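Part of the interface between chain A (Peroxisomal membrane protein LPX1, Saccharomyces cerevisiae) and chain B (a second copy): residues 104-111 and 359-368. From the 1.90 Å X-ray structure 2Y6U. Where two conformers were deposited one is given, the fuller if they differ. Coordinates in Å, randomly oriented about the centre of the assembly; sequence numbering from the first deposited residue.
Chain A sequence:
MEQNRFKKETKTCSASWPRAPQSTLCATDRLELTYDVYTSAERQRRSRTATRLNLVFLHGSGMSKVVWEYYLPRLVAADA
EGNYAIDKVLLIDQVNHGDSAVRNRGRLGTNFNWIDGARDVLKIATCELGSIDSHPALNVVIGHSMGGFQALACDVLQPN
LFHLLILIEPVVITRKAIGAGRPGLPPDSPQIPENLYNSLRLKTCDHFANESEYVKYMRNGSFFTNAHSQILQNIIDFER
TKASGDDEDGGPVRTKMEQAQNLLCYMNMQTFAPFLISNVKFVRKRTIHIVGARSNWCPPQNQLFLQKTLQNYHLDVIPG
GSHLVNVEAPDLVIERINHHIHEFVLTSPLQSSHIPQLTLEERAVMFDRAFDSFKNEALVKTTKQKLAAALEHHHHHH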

# COMPACT_ATOMS: atom_id res chain seq x y z
N ASN A 104 -6.69 -20.64 -7.57
CA ASN A 104 -6.71 -20.61 -6.12
C ASN A 104 -7.66 -21.69 -5.51
O ASN A 104 -7.82 -21.76 -4.28
CB ASN A 104 -7.13 -19.24 -5.64
CG ASN A 104 -6.06 -18.21 -5.92
OD1 ASN A 104 -4.90 -18.54 -5.81
ND2 ASN A 104 -6.45 -16.98 -6.19
N ARG A 105 -8.12 -22.62 -6.34
CA ARG A 105 -8.96 -23.70 -5.82
C ARG A 105 -8.35 -24.39 -4.64
O ARG A 105 -7.22 -24.90 -4.69
CB ARG A 105 -9.34 -24.73 -6.93
CG ARG A 105 -10.23 -24.05 -7.99
CD ARG A 105 -11.76 -24.00 -7.64
NE ARG A 105 -12.69 -24.24 -8.79
CZ ARG A 105 -13.50 -23.31 -9.36
NH1 ARG A 105 -13.49 -22.02 -8.95
NH2 ARG A 105 -14.30 -23.68 -10.37
N GLY A 106 -9.12 -24.47 -3.55
CA GLY A 106 -8.67 -25.13 -2.31
C GLY A 106 -7.87 -24.21 -1.35
O GLY A 106 -7.61 -24.63 -0.26
N ARG A 107 -7.42 -23.05 -1.81
CA ARG A 107 -6.64 -22.12 -1.00
C ARG A 107 -7.42 -21.02 -0.34
O ARG A 107 -6.91 -20.41 0.61
CB ARG A 107 -5.62 -21.36 -1.84
CG ARG A 107 -4.62 -22.24 -2.57
CD ARG A 107 -3.74 -21.34 -3.49
NE ARG A 107 -2.86 -22.22 -4.30
CZ ARG A 107 -2.36 -21.85 -5.48
NH1 ARG A 107 -2.63 -20.63 -5.98
NH2 ARG A 107 -1.62 -22.70 -6.17
N LEU A 108 -8.62 -20.73 -0.86
CA LEU A 108 -9.39 -19.58 -0.39
C LEU A 108 -10.06 -19.84 0.98
O LEU A 108 -10.49 -20.90 1.26
CB LEU A 108 -10.43 -19.20 -1.42
CG LEU A 108 -9.96 -18.71 -2.79
CD1 LEU A 108 -11.18 -18.69 -3.77
CD2 LEU A 108 -9.14 -17.39 -2.66
N GLY A 109 -9.99 -18.85 1.87
CA GLY A 109 -10.72 -18.86 3.15
C GLY A 109 -12.00 -18.00 3.11
O GLY A 109 -12.55 -17.69 2.03
N THR A 110 -12.55 -17.72 4.29
CA THR A 110 -13.86 -17.05 4.40
C THR A 110 -13.72 -15.51 4.43
O THR A 110 -14.69 -14.79 4.22
CB THR A 110 -14.58 -17.49 5.62
OG1 THR A 110 -13.74 -17.23 6.76
CG2 THR A 110 -14.83 -19.04 5.51
N ASN A 111 -12.51 -15.00 4.57
CA ASN A 111 -12.38 -13.56 4.76
C ASN A 111 -11.88 -12.91 3.44
O ASN A 111 -10.69 -12.82 3.27
CB ASN A 111 -11.46 -13.33 5.98
CG ASN A 111 -11.27 -11.76 6.40
OD1 ASN A 111 -11.85 -10.95 5.79
ND2 ASN A 111 -10.58 -11.49 7.52
N THR B 359 -5.02 -32.49 0.71
CA THR B 359 -5.51 -32.61 -0.65
C THR B 359 -6.61 -31.60 -0.96
O THR B 359 -7.18 -30.98 -0.08
CB THR B 359 -6.07 -34.01 -0.89
OG1 THR B 359 -7.24 -34.15 -0.08
CG2 THR B 359 -4.97 -35.11 -0.54
N LEU B 360 -6.88 -31.41 -2.24
CA LEU B 360 -7.93 -30.53 -2.70
C LEU B 360 -9.29 -30.94 -2.03
O LEU B 360 -10.12 -30.13 -1.71
CB LEU B 360 -8.03 -30.64 -4.23
CG LEU B 360 -8.24 -29.53 -5.25
CD1 LEU B 360 -7.79 -28.09 -4.77
CD2 LEU B 360 -7.53 -29.88 -6.63
N GLU B 361 -9.52 -32.23 -1.90
CA GLU B 361 -10.78 -32.71 -1.37
C GLU B 361 -10.87 -32.41 0.14
O GLU B 361 -11.90 -32.01 0.64
CB GLU B 361 -10.93 -34.22 -1.69
CG GLU B 361 -11.00 -34.43 -3.24
CD GLU B 361 -9.58 -34.48 -3.96
OE1 GLU B 361 -8.49 -34.50 -3.29
OE2 GLU B 361 -9.57 -34.48 -5.23
N GLU B 362 -9.78 -32.58 0.85
CA GLU B 362 -9.72 -32.24 2.26
C GLU B 362 -9.94 -30.74 2.43
O GLU B 362 -10.70 -30.31 3.29
CB GLU B 362 -8.38 -32.63 2.82
CG GLU B 362 -8.31 -34.18 3.09
CD GLU B 362 -6.95 -34.61 3.45
OE1 GLU B 362 -5.98 -34.04 2.94
OE2 GLU B 362 -6.80 -35.54 4.24
N ARG B 363 -9.31 -29.98 1.56
CA ARG B 363 -9.51 -28.52 1.56
C ARG B 363 -10.97 -28.14 1.34
O ARG B 363 -11.45 -27.22 1.98
CB ARG B 363 -8.56 -27.85 0.61
CG ARG B 363 -7.14 -27.97 1.09
CD ARG B 363 -6.13 -27.61 -0.02
NE ARG B 363 -4.78 -27.35 0.47
CZ ARG B 363 -4.37 -26.24 1.08
NH1 ARG B 363 -5.17 -25.21 1.19
NH2 ARG B 363 -3.14 -26.15 1.52
N ALA B 364 -11.68 -28.88 0.50
CA ALA B 364 -13.08 -28.66 0.22
C ALA B 364 -13.98 -28.85 1.46
O ALA B 364 -14.84 -28.01 1.74
CB ALA B 364 -13.55 -29.52 -0.95
N VAL B 365 -13.77 -29.96 2.17
CA VAL B 365 -14.49 -30.28 3.43
C VAL B 365 -14.19 -29.20 4.49
O VAL B 365 -15.09 -28.72 5.15
CB VAL B 365 -14.05 -31.67 3.95
CG1 VAL B 365 -14.62 -31.94 5.36
CG2 VAL B 365 -14.47 -32.79 2.92
N MET B 366 -12.94 -28.82 4.60
CA MET B 366 -12.53 -27.84 5.60
C MET B 366 -13.13 -26.45 5.31
O MET B 366 -13.62 -25.78 6.20
CB MET B 366 -11.00 -27.75 5.67
CG MET B 366 -10.38 -29.01 6.18
SD MET B 366 -8.70 -29.22 5.61
CE MET B 366 -7.87 -28.21 6.79
N PHE B 367 -13.13 -26.06 4.06
CA PHE B 367 -13.71 -24.81 3.67
C PHE B 367 -15.20 -24.80 3.92
O PHE B 367 -15.74 -23.81 4.41
CB PHE B 367 -13.50 -24.47 2.19
CG PHE B 367 -14.17 -23.26 1.81
CD1 PHE B 367 -13.60 -22.00 2.11
CD2 PHE B 367 -15.42 -23.30 1.22
CE1 PHE B 367 -14.25 -20.87 1.76
CE2 PHE B 367 -16.07 -22.16 0.89
CZ PHE B 367 -15.50 -20.92 1.19
N ASP B 368 -15.87 -25.85 3.50
CA ASP B 368 -17.30 -25.89 3.65
C ASP B 368 -17.68 -25.76 5.13
O ASP B 368 -18.64 -25.08 5.51
CB ASP B 368 -17.86 -27.14 3.06
CG ASP B 368 -17.94 -27.09 1.54
OD1 ASP B 368 -17.77 -26.00 0.91
OD2 ASP B 368 -18.25 -28.20 0.97

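The contact sets an irregular segment of chain A against the first turns of a chain B helix, burying 306 Å² summed over both sides. N104(A) stays out of reach of chain B, but its O accepts from R107(A) N (2.8 Å) and its OD1 from R107(A) NH1 (3.1 Å), closing the turn that contains R105(A) and G106(A). R105(A) makes its own nearest contact through the backbone, R105(A) O lying 3.2 Å from L360(B) CD1, while the arginine's end leads away. G106(A) CA and R363(B) CA, 5.2 Å apart, are the closest CA pair between the stretches. An ideal CB here would lie 2.7 Å from L360(B) CD1, a clash, and phi/psi of 86/-14 independently calls for glycine. Its carbonyl accepts the one hydrogen bond between the stretches, R363(B) NH1 to G106(A) O, 2.9 Å at 155°; the oxygen lies near the guanidinium plane, and the side chain, CB toward chain A, reaches it with chi2 and chi3 both t. The CA-to-CB bond of R107(A) points away. F367(B), chi1 t, has the largest covered area, 68 Å²; its CB points sideways but its broad ring comes nearer, with F367(B) CD1 3.4 Å from L108(A) O and F367(B) CE1 3.6 Å from G109(A) O, at the ring edge, and 4.2 Å from T110(A) CG2.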